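PDB 5NLC: PipY from Synechococcus elongatus, which binds pyridoxal 5'-phosphate and is probably involved in the homeostasis of this cofactor. Local coordinates for residues W87-D92 / K112-V117; R99-A104 / Q144-R149. All coordinates share one frame; numbering follows the deposited sequence.

Contact 1. Residues W87-D92 / K112-V117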
loop_
_atom_site.group_PDB
_atom_site.type_symbol
_atom_site.label_atom_id
_atom_site.label_comp_id
_atom_site.label_asym_id
_atom_site.label_seq_id
_atom_site.Cartn_x
_atom_site.Cartn_y
_atom_site.Cartn_z
ATOM N N TRP A 87 0.061 -6.649 4.278
ATOM C CA TRP A 87 -0.669 -5.494 3.796
ATOM C C TRP A 87 -1.004 -5.671 2.335
ATOM O O TRP A 87 -0.117 -6.081 1.509
ATOM C CB TRP A 87 0.159 -4.188 3.877
ATOM C CG TRP A 87 0.262 -3.606 5.243
ATOM C CD1 TRP A 87 1.091 -4.017 6.201
ATOM C CD2 TRP A 87 -0.476 -2.504 5.793
ATOM N NE1 TRP A 87 0.917 -3.286 7.346
ATOM C CE2 TRP A 87 -0.027 -2.331 7.109
ATOM C CE3 TRP A 87 -1.482 -1.666 5.309
ATOM C CZ2 TRP A 87 -0.580 -1.381 7.981
ATOM C CZ3 TRP A 87 -1.975 -0.659 6.158
ATOM C CH2 TRP A 87 -1.575 -0.576 7.475
ATOM N N ILE A 88 -2.244 -5.324 1.992
ATOM C CA ILE A 88 -2.663 -5.279 0.598
ATOM C C ILE A 88 -3.191 -3.884 0.348
ATOM O O ILE A 88 -4.212 -3.511 0.930
ATOM C CB ILE A 88 -3.735 -6.360 0.295
ATOM C CG1 ILE A 88 -3.205 -7.731 0.625
ATOM C CG2 ILE A 88 -4.221 -6.183 -1.145
ATOM C CD1 ILE A 88 -4.246 -8.823 0.579
ATOM N N HIS A 89 -2.480 -3.094 -0.482
ATOM C CA HIS A 89 -2.825 -1.663 -0.683
ATOM C C HIS A 89 -3.832 -1.412 -1.777
ATOM O O HIS A 89 -4.404 -0.340 -1.838
ATOM C CB HIS A 89 -1.563 -0.841 -0.962
ATOM C CG HIS A 89 -0.617 -0.798 0.192
ATOM N ND1 HIS A 89 -0.305 0.380 0.831
ATOM C CD2 HIS A 89 0.098 -1.776 0.824
ATOM C CE1 HIS A 89 0.568 0.127 1.800
ATOM N NE2 HIS A 89 0.840 -1.166 1.814
ATOM N N SER A 90 -4.124 -2.382 -2.626
ATOM C CA SER A 90 -4.789 -2.129 -3.861
ATOM C C SER A 90 -6.179 -2.685 -3.824
ATOM O O SER A 90 -6.643 -3.300 -4.791
ATOM C CB SER A 90 -3.997 -2.795 -4.973
ATOM O OG SER A 90 -3.689 -4.167 -4.648
ATOM N N VAL A 91 -6.865 -2.565 -2.708
ATOM C CA VAL A 91 -8.228 -3.107 -2.677
ATOM C C VAL A 91 -9.153 -2.140 -3.376
ATOM O O VAL A 91 -9.473 -1.110 -2.838
ATOM C CB VAL A 91 -8.669 -3.368 -1.265
ATOM C CG1 VAL A 91 -10.008 -4.051 -1.258
ATOM C CG2 VAL A 91 -7.619 -4.301 -0.636
ATOM N N ASP A 92 -9.512 -2.460 -4.602
ATOM C CA ASP A 92 -10.150 -1.513 -5.493
ATOM C C ASP A 92 -11.643 -1.660 -5.688
ATOM O O ASP A 92 -12.251 -0.927 -6.478
ATOM C CB ASP A 92 -9.433 -1.571 -6.853
ATOM C CG ASP A 92 -9.625 -2.917 -7.555
ATOM O OD1 ASP A 92 -9.609 -3.998 -6.971
ATOM O OD2 ASP A 92 -9.818 -2.874 -8.747
ATOM N N LYS A 112 -3.997 -6.435 6.558
ATOM C CA LYS A 112 -4.240 -5.035 6.627
ATOM C C LYS A 112 -4.433 -4.470 5.198
ATOM O O LYS A 112 -3.657 -4.791 4.269
ATOM C CB LYS A 112 -3.126 -4.335 7.407
ATOM C CG LYS A 112 -3.209 -4.634 8.882
ATOM C CD LYS A 112 -1.994 -4.173 9.619
ATOM C CE LYS A 112 -1.544 -5.180 10.663
ATOM N NZ LYS A 112 -0.839 -4.415 11.747
ATOM N N LEU A 113 -5.497 -3.664 5.005
ATOM C CA LEU A 113 -5.967 -3.245 3.688
ATOM C C LEU A 113 -5.972 -1.751 3.605
ATOM O O LEU A 113 -6.317 -1.068 4.586
ATOM C CB LEU A 113 -7.358 -3.752 3.407
ATOM C CG LEU A 113 -7.618 -5.248 3.597
ATOM C CD1 LEU A 113 -9.035 -5.525 3.176
ATOM C CD2 LEU A 113 -6.733 -6.128 2.791
ATOM N N CYS A 114 -5.512 -1.254 2.464
ATOM C CA CYS A 114 -5.901 0.054 2.007
ATOM C C CYS A 114 -6.900 -0.110 0.863
ATOM O O CYS A 114 -6.860 -1.060 0.038
ATOM C CB CYS A 114 -4.701 0.933 1.604
ATOM S SG CYS A 114 -3.597 1.313 3.004
ATOM N N LEU A 115 -7.828 0.824 0.830
ATOM C CA LEU A 115 -8.788 0.890 -0.246
ATOM C C LEU A 115 -8.258 1.883 -1.291
ATOM O O LEU A 115 -8.047 3.073 -0.987
ATOM C CB LEU A 115 -10.108 1.376 0.309
ATOM C CG LEU A 115 -10.644 0.542 1.472
ATOM C CD1 LEU A 115 -11.954 1.166 1.958
ATOM C CD2 LEU A 115 -10.907 -0.862 1.015
ATOM N N GLN A 116 -8.061 1.396 -2.493
ATOM C CA GLN A 116 -7.503 2.148 -3.587
ATOM C C GLN A 116 -8.649 2.855 -4.274
ATOM O O GLN A 116 -9.491 2.201 -4.883
ATOM C CB GLN A 116 -6.852 1.240 -4.587
ATOM C CG GLN A 116 -6.113 1.984 -5.705
ATOM C CD GLN A 116 -5.430 1.077 -6.679
ATOM O OE1 GLN A 116 -4.824 0.107 -6.305
ATOM N NE2 GLN A 116 -5.377 1.495 -7.938
ATOM N N VAL A 117 -8.649 4.187 -4.187
ATOM C CA VAL A 117 -9.740 5.024 -4.612
ATOM C C VAL A 117 -9.295 5.826 -5.827
ATOM O O VAL A 117 -8.218 6.401 -5.838
ATOM C CB VAL A 117 -10.110 6.040 -3.511
ATOM C CG1 VAL A 117 -11.325 6.874 -3.939
ATOM C CG2 VAL A 117 -10.484 5.299 -2.266
#
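Lys112 lays its aliphatic chain over the indole of Trp87: CB sits 3.6 Å from the centroid of the six-membered ring, a CH-pi contact over the face, and CD comes within 3.5 Å of Trp87 CZ2. A long chain suits this site, since its methylenes can cover the ring while the ammonium continues beyond it. The carbonyl of Lys112 takes the amide of Ile88, O to N 2.7 Å, nearly along the C=O axis. Leu113 turns to the other side of the sheet, where CD2 touches both Ile88 CB and Val91 CG2; Leu100 of helix 94-107 packs against this branched apolar group. Cys114 donates its N-H to Ile88 O, and its small side chain fits beside two rings. With SG anti to the carbonyl carbon (chi1 -64°), the sulfur lies 4.1 Å from Trp87 CZ3 at the indole edge and approaches the His89 ring obliquely. That imidazole is held by hydrogen bonds to His68 and Ser191. Cys114 O accepts from Val91 N, because a beta bulge shifts the register by one residue after Ile88. Leu115 then pairs with Val91, CD2 to CG1 at 4.0 Å. Gln116 N reaches Val91 O at 2.9 Å from above the carbonyl plane, while its extended side chain sets OE1 3.3 Å from Ser90 CB. The strands run parallel, with their axes 32° apart, as successive strands of a beta-alpha-beta unit in the modified TIM barrel of fold type III PLP proteins; His89 lies near Arg210, a PLP-binding residue.

Contact 2. Residues R99-A104 / Q144-R149. With PO4 (phosphate ion), chain C.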
loop_
_atom_site.group_PDB
_atom_site.type_symbol
_atom_site.label_atom_id
_atom_site.label_comp_id
_atom_site.label_asym_id
_atom_site.label_seq_id
_atom_site.Cartn_x
_atom_site.Cartn_y
_atom_site.Cartn_z
ATOM N N ARG A 99 -14.150 -10.684 -0.917
ATOM C CA ARG A 99 -13.440 -11.910 -1.247
ATOM C C ARG A 99 -12.256 -12.120 -0.282
ATOM O O ARG A 99 -12.100 -13.212 0.298
ATOM C CB ARG A 99 -12.971 -11.851 -2.701
ATOM C CG ARG A 99 -12.264 -13.076 -3.245
ATOM C CD ARG A 99 -13.243 -14.122 -3.616
ATOM N NE ARG A 99 -12.657 -15.222 -4.355
ATOM C CZ ARG A 99 -12.669 -15.367 -5.678
ATOM N NH1 ARG A 99 -12.107 -16.447 -6.194
ATOM N NH2 ARG A 99 -13.226 -14.468 -6.500
ATOM N N LEU A 100 -11.445 -11.081 -0.059
ATOM C CA LEU A 100 -10.336 -11.169 0.898
ATOM C C LEU A 100 -10.827 -11.539 2.335
ATOM O O LEU A 100 -10.187 -12.315 3.067
ATOM C CB LEU A 100 -9.582 -9.850 0.947
ATOM C CG LEU A 100 -8.801 -9.494 -0.366
ATOM C CD1 LEU A 100 -8.384 -8.015 -0.359
ATOM C CD2 LEU A 100 -7.591 -10.410 -0.508
ATOM N N ASP A 101 -11.906 -10.928 2.734
ATOM C CA ASP A 101 -12.504 -11.189 4.053
ATOM C C ASP A 101 -12.963 -12.663 4.178
ATOM O O ASP A 101 -12.731 -13.297 5.205
ATOM C CB ASP A 101 -13.660 -10.234 4.312
ATOM C CG ASP A 101 -14.259 -10.418 5.705
ATOM O OD1 ASP A 101 -13.683 -9.884 6.664
ATOM O OD2 ASP A 101 -15.289 -11.099 5.813
ATOM N N ARG A 102 -13.576 -13.200 3.137
ATOM C CA ARG A 102 -14.046 -14.570 3.163
ATOM C C ARG A 102 -12.822 -15.533 3.276
ATOM O O ARG A 102 -12.779 -16.414 4.129
ATOM C CB ARG A 102 -14.854 -14.883 1.926
ATOM C CG ARG A 102 -15.280 -16.350 1.877
ATOM C CD ARG A 102 -16.249 -16.681 0.745
ATOM N NE ARG A 102 -15.676 -16.559 -0.601
ATOM C CZ ARG A 102 -14.701 -17.319 -1.128
ATOM N NH1 ARG A 102 -14.079 -18.287 -0.440
ATOM N NH2 ARG A 102 -14.328 -17.084 -2.388
ATOM N N ILE A 103 -11.805 -15.289 2.457
ATOM C CA ILE A 103 -10.597 -16.087 2.457
ATOM C C ILE A 103 -9.841 -15.938 3.744
ATOM O O ILE A 103 -9.410 -16.956 4.320
ATOM C CB ILE A 103 -9.693 -15.757 1.257
ATOM C CG1 ILE A 103 -10.393 -16.165 -0.063
ATOM C CG2 ILE A 103 -8.366 -16.522 1.354
ATOM C CD1 ILE A 103 -9.792 -15.467 -1.310
ATOM N N ALA A 104 -9.710 -14.691 4.236
ATOM C CA ALA A 104 -9.080 -14.417 5.543
ATOM C C ALA A 104 -9.727 -15.256 6.670
ATOM O O ALA A 104 -9.000 -15.908 7.427
ATOM C CB ALA A 104 -9.109 -12.944 5.865
ATOM N N GLN A 144 -15.360 -8.733 9.223
ATOM C CA GLN A 144 -14.751 -9.042 10.525
ATOM C C GLN A 144 -13.358 -9.603 10.462
ATOM O O GLN A 144 -12.693 -9.655 11.493
ATOM C CB GLN A 144 -15.599 -10.115 11.226
ATOM C CG GLN A 144 -17.039 -9.723 11.389
ATOM C CD GLN A 144 -17.204 -8.575 12.358
ATOM O OE1 GLN A 144 -16.968 -8.730 13.565
ATOM N NE2 GLN A 144 -17.606 -7.405 11.844
ATOM N N GLN A 145 -12.930 -10.061 9.293
ATOM C CA GLN A 145 -11.682 -10.818 9.164
ATOM C C GLN A 145 -10.547 -10.049 8.477
ATOM O O GLN A 145 -9.537 -10.676 8.112
ATOM C CB GLN A 145 -11.902 -12.040 8.301
ATOM C CG GLN A 145 -13.193 -12.790 8.520
ATOM C CD GLN A 145 -13.256 -13.385 9.892
ATOM O OE1 GLN A 145 -12.228 -13.631 10.520
ATOM N NE2 GLN A 145 -14.425 -13.644 10.340
ATOM N N VAL A 146 -10.775 -8.818 8.094
ATOM C CA VAL A 146 -9.709 -7.972 7.564
ATOM C C VAL A 146 -9.571 -6.772 8.409
ATOM O O VAL A 146 -10.488 -6.492 9.159
ATOM C CB VAL A 146 -10.030 -7.564 6.140
ATOM C CG1 VAL A 146 -9.917 -8.769 5.181
ATOM C CG2 VAL A 146 -11.384 -6.867 6.045
ATOM N N GLN A 147 -8.485 -5.991 8.231
ATOM C CA GLN A 147 -8.280 -4.745 9.006
ATOM C C GLN A 147 -8.145 -3.647 8.005
ATOM O O GLN A 147 -7.068 -3.472 7.429
ATOM C CB GLN A 147 -7.041 -4.803 9.911
ATOM C CG GLN A 147 -7.116 -5.892 10.993
ATOM C CD GLN A 147 -5.762 -6.126 11.614
ATOM O OE1 GLN A 147 -5.363 -5.370 12.459
ATOM N NE2 GLN A 147 -5.008 -7.104 11.109
ATOM N N ILE A 148 -9.231 -2.929 7.760
ATOM C CA ILE A 148 -9.182 -1.780 6.785
ATOM C C ILE A 148 -8.496 -0.620 7.480
ATOM O O ILE A 148 -8.959 -0.220 8.535
ATOM C CB ILE A 148 -10.598 -1.430 6.287
ATOM C CG1 ILE A 148 -11.141 -2.600 5.487
ATOM C CG2 ILE A 148 -10.537 -0.183 5.374
ATOM C CD1 ILE A 148 -12.652 -2.518 5.302
ATOM N N ARG A 149 -7.384 -0.089 6.948
ATOM C CA ARG A 149 -6.612 0.888 7.709
ATOM C C ARG A 149 -6.455 2.219 7.003
ATOM O O ARG A 149 -5.920 3.161 7.602
ATOM C CB ARG A 149 -5.198 0.309 7.968
ATOM C CG ARG A 149 -5.209 -0.930 8.855
ATOM C CD ARG A 149 -5.874 -0.715 10.207
ATOM N NE ARG A 149 -5.250 0.405 10.867
ATOM C CZ ARG A 149 -4.018 0.378 11.393
ATOM N NH1 ARG A 149 -3.557 1.503 11.957
ATOM N NH2 ARG A 149 -3.251 -0.760 11.389
HETATM P P PO4 C . -11.322 -18.870 -3.460
HETATM O O1 PO4 C . -11.610 -17.416 -3.210
HETATM O O2 PO4 C . -9.841 -19.065 -3.699
HETATM O O3 PO4 C . -11.760 -19.658 -2.242
HETATM O O4 PO4 C . -12.130 -19.332 -4.658
HETATM O O HOH W 1 -16.914 -10.697 7.844
#
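Asp101, midway along the 99-104 part of helix 94-107, has its CA 5.2 Å from that of Gln145, in the loop that leads into strand 147-152. The helix thus meets the approach to the strand, and the backbone amides of the loop are presented to a helix side chain. Asp101 CG stands anti to the backbone N (chi1 -177°), and OD1 receives Gln145 N at 2.7 Å on the syn side of the carboxylate, 19° out of its plane. OD2 accepts a bond from a water at 2.6 Å, and that water in turn accepts from Gln144 N. A short acidic side chain suits the place: its two oxygens serve successive loop amides, one directly and one through water. The Gln145 side chain crosses that of Asp101 at about a right angle, with Gln145 CB 3.2 Å from Asp101 OD1. One helical turn on, the small Ala104 admits the loop closely, its CB 3.2 Å from Gln145 O. Beta-branched Val146 points toward the helix, and its CG1 packs 3.7 Å from Asp101 CA and near Leu100 CB. Elsewhere on the helix, Arg99 and Arg102 present guanidinium edges to a phosphate ion, probably from the crystallisation liquor; Arg99 NE to PO4 O1 is 2.7 Å, and Arg79 also binds the ion. Far from the cofactor-binding residues, this is helix-to-loop packing on the outside of an alpha/beta barrel, tying an outer helix to the lead-in of an inner strand.

Overall arrangement
Contacts 1 and 2 have centres 11 Å apart and alternate along the chain: strand 87-91, helix 94-107, strand 112-116, then strand 147-152. The last two are neighbours in the parallel sheet, with Leu113 N 2.9 Å from Gln147 O and Leu113 O 2.8 Å from Arg149 N, both probable hydrogen bonds. Leu113 also packs on Val146, and Trp87 on Arg149, so the two contacts touch on both faces of the sheet. Contact 1 lies closer to the cofactor site: the side chains of His89 and Arg210 are about 6 Å apart, those of Ser90 and Asn47 about 9 Å. The centre of contact 2 lies farther out, about 15 Å from the centre of the chain, against about 6 Å for that of contact 1.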